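Local atomic coordinates of cytochrome C (PDB entry 5LO9), a protein that probably transfers electrons through four c-type hemes while oxidising thiosulfate to tetrathionate, and possibly in the reverse direction, as a TsdB-TsdA fusion. Residues 264-272 and 285-295. Sequence-based numbering, arbitrary orientation.
Sequences GARLFRHTN and QTCAGCHLDNG. With HEC (heme c), chain E; EDO (1,2-ethanediol), chain B.
The Phe268 ring carries CB of Cys287 over one face, 3.4 Å from the ring centroid and 3° off the normal, a CH-pi contact, while Cys287 SG forms a sulfur-aromatic contact over the same ring. Near the ring plane, CB of His291 and OD1 of Asn294 lie at the edge, the latter 3.2 Å from Phe268 CD2, with the amide turned nearly perpendicular to the ring. Cys287 opens the CXXCH heme-binding motif of a cytochrome c domain, here packed against the end of helix 256-269. Cys287 and Cys290 hold the heme covalently through their sulfurs, and NE2 of His291 binds the iron. ND1 of the same imidazole is hydrogen-bonded to Ser301 O, which together with the iron bond would limit the ring's rotation and may strengthen its donation to the metal. A second flat group, the Arg269 guanidinium, has Ala288 CB over one face, 3.3 Å from Arg269 CZ. Its chain starts with CG anti to the backbone N (chi1 179°), then bends at chi2 and chi3, which brings the face of the guanidinium onto Ala288 CB; NH2 is hydrogen-bonded to a propionate of a second heme, and Gln285 NE2 to another carboxylate oxygen of that heme. Residues 264-272 and 285-295 thus form part of the protein wall between two hemes. Backbone groups tie the two segments together as well: Ala288 N donates to Phe268 O (3.1 Å), just where the helix ends. Leu356 of helix 351-363 also packs on Phe268. At the other end, Asn294 ND2 gives Ala265 O an almost straight bond of 3.3 Å, approaching from the opposite face of that carbonyl to Arg269 N. Thr271 OG1 works both ways, donating to Leu267 O at 2.7 Å and accepting from Cys287 N at 3.2 Å.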
loop_
_atom_site.group_PDB
_atom_site.type_symbol
_atom_site.label_atom_id
_atom_site.label_comp_id
_atom_site.label_asym_id
_atom_site.label_seq_id
_atom_site.Cartn_x
_atom_site.Cartn_y
_atom_site.Cartn_z
ATOM N N GLY A 264 -2.228 -15.069 2.191
ATOM C CA GLY A 264 -0.932 -14.432 2.083
ATOM C C GLY A 264 0.061 -15.016 3.068
ATOM O O GLY A 264 1.244 -15.175 2.759
ATOM N N ALA A 265 -0.401 -15.351 4.262
ATOM C CA ALA A 265 0.491 -16.012 5.201
ATOM C C ALA A 265 0.908 -17.377 4.695
ATOM O O ALA A 265 2.037 -17.810 4.941
ATOM C CB ALA A 265 -0.159 -16.183 6.562
ATOM N N ARG A 266 0.036 -18.068 3.977
ATOM C CA ARG A 266 0.461 -19.377 3.498
ATOM C C ARG A 266 1.312 -19.280 2.231
ATOM O O ARG A 266 2.243 -20.076 2.057
ATOM C CB ARG A 266 -0.787 -20.266 3.336
ATOM C CG ARG A 266 -1.082 -20.897 2.010
ATOM C CD ARG A 266 -1.805 -22.262 2.182
ATOM N NE ARG A 266 -1.037 -23.273 1.444
ATOM C CZ ARG A 266 -0.612 -24.435 1.934
ATOM N NH1 ARG A 266 -0.901 -24.756 3.193
ATOM N NH2 ARG A 266 0.111 -25.272 1.156
ATOM N N LEU A 267 1.092 -18.279 1.383
ATOM C CA LEU A 267 1.988 -18.096 0.257
ATOM C C LEU A 267 3.371 -17.676 0.723
ATOM O O LEU A 267 4.373 -18.007 0.089
ATOM C CB LEU A 267 1.435 -17.045 -0.670
ATOM C CG LEU A 267 0.113 -17.292 -1.378
ATOM C CD1 LEU A 267 -0.169 -16.118 -2.334
ATOM C CD2 LEU A 267 0.180 -18.576 -2.130
ATOM N N PHE A 268 3.431 -16.899 1.802
ATOM C CA PHE A 268 4.710 -16.483 2.357
ATOM C C PHE A 268 5.518 -17.685 2.845
ATOM O O PHE A 268 6.742 -17.751 2.655
ATOM C CB PHE A 268 4.451 -15.506 3.506
ATOM C CG PHE A 268 5.601 -14.596 3.821
ATOM C CD1 PHE A 268 5.717 -13.375 3.187
ATOM C CD2 PHE A 268 6.543 -14.953 4.771
ATOM C CE1 PHE A 268 6.762 -12.503 3.484
ATOM C CE2 PHE A 268 7.582 -14.094 5.079
ATOM C CZ PHE A 268 7.695 -12.855 4.421
ATOM N N ARG A 269 4.840 -18.631 3.495
ATOM C CA ARG A 269 5.450 -19.794 4.118
ATOM C C ARG A 269 5.628 -20.967 3.145
ATOM O O ARG A 269 6.557 -21.775 3.299
ATOM C CB ARG A 269 4.573 -20.209 5.311
ATOM C CG ARG A 269 5.012 -21.421 6.099
ATOM C CD ARG A 269 6.280 -21.168 6.877
ATOM N NE ARG A 269 7.481 -21.504 6.120
ATOM C CZ ARG A 269 8.717 -21.513 6.608
ATOM N NH1 ARG A 269 8.965 -21.207 7.879
ATOM N NH2 ARG A 269 9.714 -21.824 5.799
ATOM N N HIS A 270 4.759 -21.102 2.152
ATOM C CA HIS A 270 4.801 -22.251 1.257
ATOM C C HIS A 270 4.903 -21.793 -0.185
ATOM O O HIS A 270 4.282 -22.361 -1.072
ATOM C CB HIS A 270 3.587 -23.143 1.471
ATOM C CG HIS A 270 3.441 -23.623 2.891
ATOM N ND1 HIS A 270 4.101 -24.732 3.377
ATOM C CD2 HIS A 270 2.733 -23.124 3.933
ATOM C CE1 HIS A 270 3.781 -24.914 4.645
ATOM N NE2 HIS A 270 2.960 -23.948 5.011
ATOM N N THR A 271 5.745 -20.779 -0.420
ATOM C CA THR A 271 5.773 -20.092 -1.702
ATOM C C THR A 271 6.000 -21.064 -2.850
ATOM O O THR A 271 5.421 -20.912 -3.940
ATOM C CB THR A 271 6.875 -19.038 -1.708
ATOM O OG1 THR A 271 7.006 -18.434 -0.409
ATOM C CG2 THR A 271 6.518 -17.962 -2.709
ATOM N N ASN A 272 6.812 -22.089 -2.615
ATOM C CA ASN A 272 7.281 -22.938 -3.697
ATOM C C ASN A 272 6.339 -24.097 -3.998
ATOM O O ASN A 272 6.485 -24.730 -5.048
ATOM C CB ASN A 272 8.657 -23.497 -3.346
ATOM C CG ASN A 272 8.592 -24.455 -2.202
ATOM O OD1 ASN A 272 8.144 -24.117 -1.116
ATOM N ND2 ASN A 272 8.940 -25.693 -2.468
ATOM N N GLN A 285 12.894 -22.216 -2.557
ATOM C CA GLN A 285 12.947 -21.182 -1.549
ATOM C C GLN A 285 11.524 -20.846 -1.133
ATOM O O GLN A 285 10.562 -21.207 -1.814
ATOM C CB GLN A 285 13.629 -19.938 -2.085
ATOM C CG GLN A 285 15.033 -20.184 -2.602
ATOM C CD GLN A 285 16.078 -20.514 -1.541
ATOM O OE1 GLN A 285 16.844 -21.462 -1.696
ATOM N NE2 GLN A 285 16.161 -19.703 -0.507
ATOM N N THR A 286 11.401 -20.167 0.006
ATOM C CA THR A 286 10.168 -19.513 0.407
ATOM C C THR A 286 10.533 -18.173 1.023
ATOM O O THR A 286 11.645 -17.977 1.519
ATOM C CB THR A 286 9.343 -20.304 1.427
ATOM O OG1 THR A 286 10.046 -20.344 2.680
ATOM C CG2 THR A 286 9.018 -21.731 0.962
ATOM N N CYS A 287 9.555 -17.262 1.025
ATOM C CA CYS A 287 9.753 -15.952 1.631
ATOM C C CYS A 287 10.177 -16.119 3.079
ATOM O O CYS A 287 11.035 -15.387 3.583
ATOM C CB CYS A 287 8.456 -15.125 1.580
ATOM S SG CYS A 287 7.480 -15.031 0.019
ATOM N N ALA A 288 9.557 -17.077 3.762
ATOM C CA ALA A 288 9.737 -17.255 5.189
ATOM C C ALA A 288 11.161 -17.656 5.551
ATOM O O ALA A 288 11.576 -17.452 6.699
ATOM C CB ALA A 288 8.755 -18.324 5.679
ATOM N N GLY A 289 11.906 -18.219 4.597
ATOM C CA GLY A 289 13.235 -18.717 4.880
ATOM C C GLY A 289 14.262 -17.621 5.096
ATOM O O GLY A 289 15.308 -17.858 5.707
ATOM N N CYS A 290 14.042 -16.451 4.514
ATOM C CA CYS A 290 14.915 -15.321 4.754
ATOM C C CYS A 290 14.275 -14.261 5.641
ATOM O O CYS A 290 14.943 -13.281 5.979
ATOM C CB CYS A 290 15.332 -14.686 3.432
ATOM S SG CYS A 290 16.144 -15.811 2.273
ATOM N N HIS A 291 12.989 -14.402 5.978
ATOM C CA HIS A 291 12.220 -13.410 6.745
ATOM C C HIS A 291 11.567 -14.198 7.880
ATOM O O HIS A 291 10.407 -14.626 7.805
ATOM C CB HIS A 291 11.177 -12.669 5.890
ATOM C CG HIS A 291 11.748 -11.912 4.728
ATOM N ND1 HIS A 291 12.324 -10.668 4.867
ATOM C CD2 HIS A 291 11.787 -12.198 3.400
ATOM C CE1 HIS A 291 12.705 -10.225 3.677
ATOM N NE2 HIS A 291 12.389 -11.130 2.768
ATOM N N LEU A 292 12.335 -14.410 8.937
ATOM C CA LEU A 292 12.010 -15.451 9.896
ATOM C C LEU A 292 10.722 -15.163 10.687
ATOM O O LEU A 292 10.261 -14.025 10.834
ATOM C CB LEU A 292 13.189 -15.616 10.832
ATOM C CG LEU A 292 14.494 -15.925 10.128
ATOM C CD1 LEU A 292 15.566 -16.045 11.166
ATOM C CD2 LEU A 292 14.373 -17.200 9.329
ATOM N N ASP A 293 10.172 -16.235 11.241
ATOM C CA ASP A 293 8.881 -16.203 11.921
ATOM C C ASP A 293 7.811 -15.696 10.965
ATOM O O ASP A 293 6.915 -14.932 11.335
ATOM C CB ASP A 293 8.913 -15.369 13.210
ATOM C CG ASP A 293 7.747 -15.705 14.133
ATOM O OD1 ASP A 293 7.064 -16.722 13.831
ATOM O OD2 ASP A 293 7.527 -15.006 15.153
ATOM N N ASN A 294 7.943 -16.106 9.711
ATOM C CA ASN A 294 6.955 -15.808 8.668
ATOM C C ASN A 294 6.749 -14.306 8.507
ATOM O O ASN A 294 5.640 -13.827 8.265
ATOM C CB ASN A 294 5.639 -16.523 8.946
ATOM C CG ASN A 294 4.950 -16.973 7.672
ATOM O OD1 ASN A 294 5.607 -17.359 6.695
ATOM N ND2 ASN A 294 3.617 -16.970 7.691
ATOM N N GLY A 295 7.847 -13.569 8.585
ATOM C CA GLY A 295 7.823 -12.155 8.381
ATOM C C GLY A 295 7.657 -11.352 9.634
ATOM O O GLY A 295 7.581 -10.126 9.537
HETATM FE FE HEC E . 12.748 -10.648 0.654
HETATM C CHA HEC E . 13.795 -7.392 1.458
HETATM C CHB HEC E . 9.411 -9.592 0.586
HETATM C CHC HEC E . 11.730 -13.855 -0.415
HETATM C CHD HEC E . 15.960 -11.781 1.119
HETATM N NA HEC E . 11.797 -8.825 0.976
HETATM C C1A HEC E . 12.382 -7.668 1.266
HETATM C C2A HEC E . 11.427 -6.548 1.416
HETATM C C3A HEC E . 10.143 -7.182 1.172
HETATM C C4A HEC E . 10.473 -8.603 0.904
HETATM C CMA HEC E . 8.810 -6.528 1.219
HETATM C CAA HEC E . 11.735 -5.119 1.785
HETATM C CBA HEC E . 12.134 -5.063 3.256
HETATM C CGA HEC E . 12.312 -3.631 3.732
HETATM O O1A HEC E . 12.292 -3.440 4.968
HETATM O O2A HEC E . 12.494 -2.695 2.894
HETATM N NB HEC E . 10.937 -11.569 0.171
HETATM C C1B HEC E . 9.725 -10.975 0.212
HETATM C C2B HEC E . 8.636 -11.867 -0.200
HETATM C C3B HEC E . 9.322 -13.116 -0.501
HETATM C C4B HEC E . 10.742 -12.811 -0.248
HETATM C CMB HEC E . 7.180 -11.572 -0.253
HETATM C CAB HEC E . 8.703 -14.386 -0.986
HETATM C CBB HEC E . 8.105 -14.111 -2.365
HETATM N NC HEC E . 13.684 -12.495 0.381
HETATM C C1C HEC E . 13.126 -13.648 -0.021
HETATM C C2C HEC E . 14.074 -14.786 -0.015
HETATM C C3C HEC E . 15.330 -14.161 0.431
HETATM C C4C HEC E . 14.957 -12.746 0.659
HETATM C CMC HEC E . 13.773 -16.211 -0.404
HETATM C CAC HEC E . 16.694 -14.772 0.693
HETATM C CBC HEC E . 17.164 -15.596 -0.463
HETATM N ND HEC E . 14.544 -9.729 1.177
HETATM C C1D HEC E . 15.705 -10.354 1.300
HETATM C C2D HEC E . 16.801 -9.451 1.695
HETATM C C3D HEC E . 16.188 -8.115 1.800
HETATM C C4D HEC E . 14.780 -8.439 1.443
HETATM C CMD HEC E . 18.215 -9.877 1.895
HETATM C CAD HEC E . 16.801 -6.779 2.179
HETATM C CBD HEC E . 17.990 -6.321 1.307
HETATM C CGD HEC E . 17.742 -6.062 -0.193
HETATM O O1D HEC E . 17.193 -6.916 -0.954
HETATM O O2D HEC E . 18.150 -4.967 -0.668
HETATM C C1 EDO B . 1.160 -17.401 10.117
HETATM O O1 EDO B . 2.322 -18.186 10.296
HETATM C C2 EDO B . 1.331 -16.085 10.893
HETATM O O2 EDO B . 1.573 -14.836 10.201
#